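Non-ribosomal peptide synthetase (Streptomyces halstedii, PDB 3WV4) is a non-ribosomal peptide synthetase, the part crystallised containing a domain of the AMP-binding (ANL) enzyme family. Local coordinates at residues A[130-138]-A[156-164]. Residues are numbered along the deposited sequence; the frame is centred on the assembly and turned at random.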
loop_
_atom_site.group_PDB
_atom_site.type_symbol
_atom_site.label_atom_id
_atom_site.label_comp_id
_atom_site.label_asym_id
_atom_site.label_seq_id
_atom_site.Cartn_x
_atom_site.Cartn_y
_atom_site.Cartn_z
ATOM N N LYS A 130 17.064 3.085 12.707
ATOM C CA LYS A 130 18.295 3.052 13.484
ATOM C C LYS A 130 18.938 1.700 13.473
ATOM O O LYS A 130 18.276 0.684 13.387
ATOM C CB LYS A 130 18.007 3.403 14.943
ATOM C CG LYS A 130 17.422 4.804 15.126
ATOM C CD LYS A 130 17.612 5.341 16.546
ATOM C CE LYS A 130 19.061 5.641 16.891
ATOM N NZ LYS A 130 19.643 6.610 15.935
ATOM N N PRO A 131 20.250 1.674 13.617
ATOM C CA PRO A 131 20.923 0.401 13.436
ATOM C C PRO A 131 20.291 -0.780 14.153
ATOM O O PRO A 131 20.018 -1.790 13.517
ATOM C CB PRO A 131 22.332 0.678 13.972
ATOM C CG PRO A 131 22.552 2.137 13.658
ATOM C CD PRO A 131 21.198 2.803 13.702
ATOM N N PHE A 132 20.056 -0.692 15.463
ATOM C CA PHE A 132 19.593 -1.904 16.160
ATOM C C PHE A 132 18.155 -2.287 15.715
ATOM O O PHE A 132 17.726 -3.440 15.834
ATOM C CB PHE A 132 19.605 -1.749 17.663
ATOM C CG PHE A 132 18.341 -1.173 18.205
ATOM C CD1 PHE A 132 17.450 -1.988 18.877
ATOM C CD2 PHE A 132 18.043 0.170 18.024
ATOM C CE1 PHE A 132 16.292 -1.469 19.389
ATOM C CE2 PHE A 132 16.900 0.706 18.555
ATOM C CZ PHE A 132 16.014 -0.113 19.221
ATOM N N HIS A 133 17.412 -1.293 15.260
ATOM C CA HIS A 133 16.058 -1.516 14.795
ATOM C C HIS A 133 16.115 -2.332 13.493
ATOM O O HIS A 133 15.398 -3.357 13.335
ATOM C CB HIS A 133 15.372 -0.164 14.617
ATOM C CG HIS A 133 13.916 -0.275 14.370
ATOM N ND1 HIS A 133 13.154 0.791 13.975
ATOM C CD2 HIS A 133 13.085 -1.338 14.435
ATOM C CE1 HIS A 133 11.903 0.395 13.807
ATOM N NE2 HIS A 133 11.837 -0.896 14.071
ATOM N N LEU A 134 17.009 -1.902 12.595
ATOM C CA LEU A 134 17.330 -2.652 11.368
ATOM C C LEU A 134 17.753 -4.077 11.651
ATOM O O LEU A 134 17.190 -5.008 11.091
ATOM C CB LEU A 134 18.415 -1.927 10.571
ATOM C CG LEU A 134 17.780 -0.721 9.868
ATOM C CD1 LEU A 134 18.818 0.322 9.470
ATOM C CD2 LEU A 134 17.007 -1.187 8.641
ATOM N N ARG A 135 18.700 -4.267 12.571
ATOM C CA ARG A 135 19.153 -5.624 12.852
ATOM C C ARG A 135 18.010 -6.526 13.281
ATOM O O ARG A 135 17.961 -7.671 12.866
ATOM C CB ARG A 135 20.329 -5.706 13.875
ATOM C CG ARG A 135 20.017 -5.365 15.307
ATOM C CD ARG A 135 21.167 -5.821 16.233
ATOM N NE ARG A 135 22.443 -5.865 15.509
ATOM C CZ ARG A 135 23.325 -4.866 15.452
ATOM N NH1 ARG A 135 23.111 -3.712 16.089
ATOM N NH2 ARG A 135 24.451 -5.049 14.777
ATOM N N SER A 136 17.137 -6.039 14.161
ATOM C CA SER A 136 16.012 -6.830 14.691
ATOM C C SER A 136 15.023 -7.210 13.575
ATOM O O SER A 136 14.624 -8.362 13.439
ATOM C CB SER A 136 15.287 -6.015 15.779
ATOM O OG SER A 136 14.083 -6.641 16.162
ATOM N N VAL A 137 14.656 -6.221 12.776
ATOM C CA VAL A 137 13.639 -6.397 11.730
ATOM C C VAL A 137 14.199 -7.315 10.637
ATOM O O VAL A 137 13.556 -8.299 10.246
ATOM C CB VAL A 137 13.182 -5.026 11.179
ATOM C CG1 VAL A 137 12.329 -5.179 9.927
ATOM C CG2 VAL A 137 12.378 -4.291 12.241
ATOM N N ILE A 138 15.437 -7.061 10.225
ATOM C CA ILE A 138 16.062 -7.870 9.197
ATOM C C ILE A 138 16.186 -9.317 9.614
ATOM O O ILE A 138 15.816 -10.210 8.856
ATOM C CB ILE A 138 17.423 -7.291 8.793
ATOM C CG1 ILE A 138 17.165 -5.953 8.103
ATOM C CG2 ILE A 138 18.209 -8.264 7.912
ATOM C CD1 ILE A 138 18.387 -5.271 7.560
ATOM N N ARG A 156 25.927 1.202 5.967
ATOM C CA ARG A 156 25.195 1.152 7.228
ATOM C C ARG A 156 24.502 -0.208 7.415
ATOM O O ARG A 156 24.566 -0.802 8.498
ATOM C CB ARG A 156 24.237 2.326 7.353
ATOM C CG ARG A 156 24.958 3.665 7.545
ATOM C CD ARG A 156 24.021 4.770 8.043
ATOM N NE ARG A 156 22.707 4.776 7.367
ATOM C CZ ARG A 156 22.415 5.400 6.215
ATOM N NH1 ARG A 156 23.332 6.117 5.563
ATOM N NH2 ARG A 156 21.184 5.302 5.704
ATOM N N LEU A 157 23.900 -0.746 6.354
ATOM C CA LEU A 157 23.227 -2.040 6.473
ATOM C C LEU A 157 24.159 -3.194 6.717
ATOM O O LEU A 157 23.765 -4.143 7.387
ATOM C CB LEU A 157 22.338 -2.349 5.253
ATOM C CG LEU A 157 20.941 -1.723 5.240
ATOM C CD1 LEU A 157 20.884 -0.341 5.865
ATOM C CD2 LEU A 157 20.401 -1.689 3.818
ATOM N N ARG A 158 25.377 -3.124 6.183
ATOM C CA ARG A 158 26.367 -4.183 6.410
ATOM C C ARG A 158 26.831 -4.243 7.867
ATOM O O ARG A 158 27.252 -5.282 8.328
ATOM C CB ARG A 158 27.584 -4.057 5.467
ATOM C CG ARG A 158 27.313 -4.515 4.035
ATOM C CD ARG A 158 28.322 -3.955 3.026
ATOM N NE ARG A 158 27.882 -4.176 1.643
ATOM C CZ ARG A 158 27.920 -3.267 0.669
ATOM N NH1 ARG A 158 28.377 -2.036 0.876
ATOM N NH2 ARG A 158 27.472 -3.572 -0.527
ATOM N N ASP A 159 26.743 -3.152 8.601
ATOM C CA ASP A 159 27.075 -3.197 10.035
ATOM C C ASP A 159 26.057 -4.071 10.791
ATOM O O ASP A 159 26.370 -4.606 11.863
ATOM C CB ASP A 159 27.073 -1.797 10.683
ATOM C CG ASP A 159 28.042 -0.813 10.013
ATOM O OD1 ASP A 159 29.097 -1.245 9.488
ATOM O OD2 ASP A 159 27.730 0.407 10.015
ATOM N N VAL A 160 24.849 -4.240 10.229
ATOM C CA VAL A 160 23.775 -4.854 10.999
ATOM C C VAL A 160 23.345 -6.206 10.487
ATOM O O VAL A 160 22.500 -6.825 11.089
ATOM C CB VAL A 160 22.555 -3.923 11.171
ATOM C CG1 VAL A 160 22.982 -2.552 11.670
ATOM C CG2 VAL A 160 21.746 -3.792 9.880
ATOM N N THR A 161 23.922 -6.671 9.384
ATOM C CA THR A 161 23.635 -8.003 8.884
ATOM C C THR A 161 24.881 -8.491 8.173
ATOM O O THR A 161 25.714 -7.705 7.736
ATOM C CB THR A 161 22.383 -8.045 7.920
ATOM O OG1 THR A 161 22.096 -9.403 7.520
ATOM C CG2 THR A 161 22.640 -7.255 6.639
ATOM N N ASP A 162 25.002 -9.809 8.078
ATOM C CA ASP A 162 26.044 -10.453 7.307
ATOM C C ASP A 162 25.541 -10.872 5.938
ATOM O O ASP A 162 26.314 -11.358 5.112
ATOM C CB ASP A 162 26.551 -11.676 8.084
ATOM C CG ASP A 162 27.115 -11.295 9.470
ATOM O OD1 ASP A 162 27.566 -10.128 9.641
ATOM O OD2 ASP A 162 27.055 -12.140 10.398
ATOM N N LEU A 163 24.240 -10.733 5.695
ATOM C CA LEU A 163 23.707 -11.077 4.376
ATOM C C LEU A 163 24.250 -10.089 3.358
ATOM O O LEU A 163 24.600 -8.955 3.708
ATOM C CB LEU A 163 22.180 -11.056 4.367
ATOM C CG LEU A 163 21.568 -12.055 5.379
ATOM C CD1 LEU A 163 20.155 -11.610 5.773
ATOM C CD2 LEU A 163 21.601 -13.514 4.929
ATOM N N PRO A 164 24.305 -10.512 2.094
ATOM C CA PRO A 164 24.626 -9.612 0.981
ATOM C C PRO A 164 23.695 -8.414 0.865
ATOM O O PRO A 164 22.493 -8.566 0.877
ATOM C CB PRO A 164 24.492 -10.505 -0.260
ATOM C CG PRO A 164 24.521 -11.882 0.247
ATOM C CD PRO A 164 23.938 -11.847 1.619
#
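V160 enters a hollow lined by P131, L134, R135 and I138, and this fit of one knob into one hole is an example of two helices packing against each other with no hydrogen bond between them. Most of the fit is made by the two branches of the valine. V160 CG1 leans over the first turn of helix 131-141, a methyl lying 3.6 Å from the backbone carbonyl oxygen P131 O and 4.0 Å from P131 CB. V160 CG2, set between the backbone N and the carbonyl carbon of its own residue, lies 3.9 Å from L134 CB and 4.3 Å from I138 CD1. On the buried side of the valine the two leucines meet by their methyl ends, L134 CD1 standing 4.2 Å from L157 CD1, and both also touch Q101 of strand 97-101.

The polar part belongs to R135. Its CG lies between its backbone N and carbonyl carbon (chi1 70°), and the bend at chi3 carries the guanidinium over V160, whose CG1 lies above one face, toward the rim. R135 NH2 comes within 3.5 Å of D159 O, obliquely and without forming a hydrogen bond.

Farther along, I138 reaches T161, on the way to strand 165-167. I138 CG2 packs 4.1 Å from T161 OG1, the two side chains crossing at about a right angle. L163 N donates a nearly straight bond (165°) to T161 OG1, closing an ST turn.

The short helical segments cross at -60°. Helix 131-141 joins strand 121-124 to 145-148, and helix 151-160 joins 145-148 to 165-167, all in one parallel sheet: consecutive beta-alpha-beta crossovers whose helices pack together, as in the alpha/beta layers of ANL enzymes.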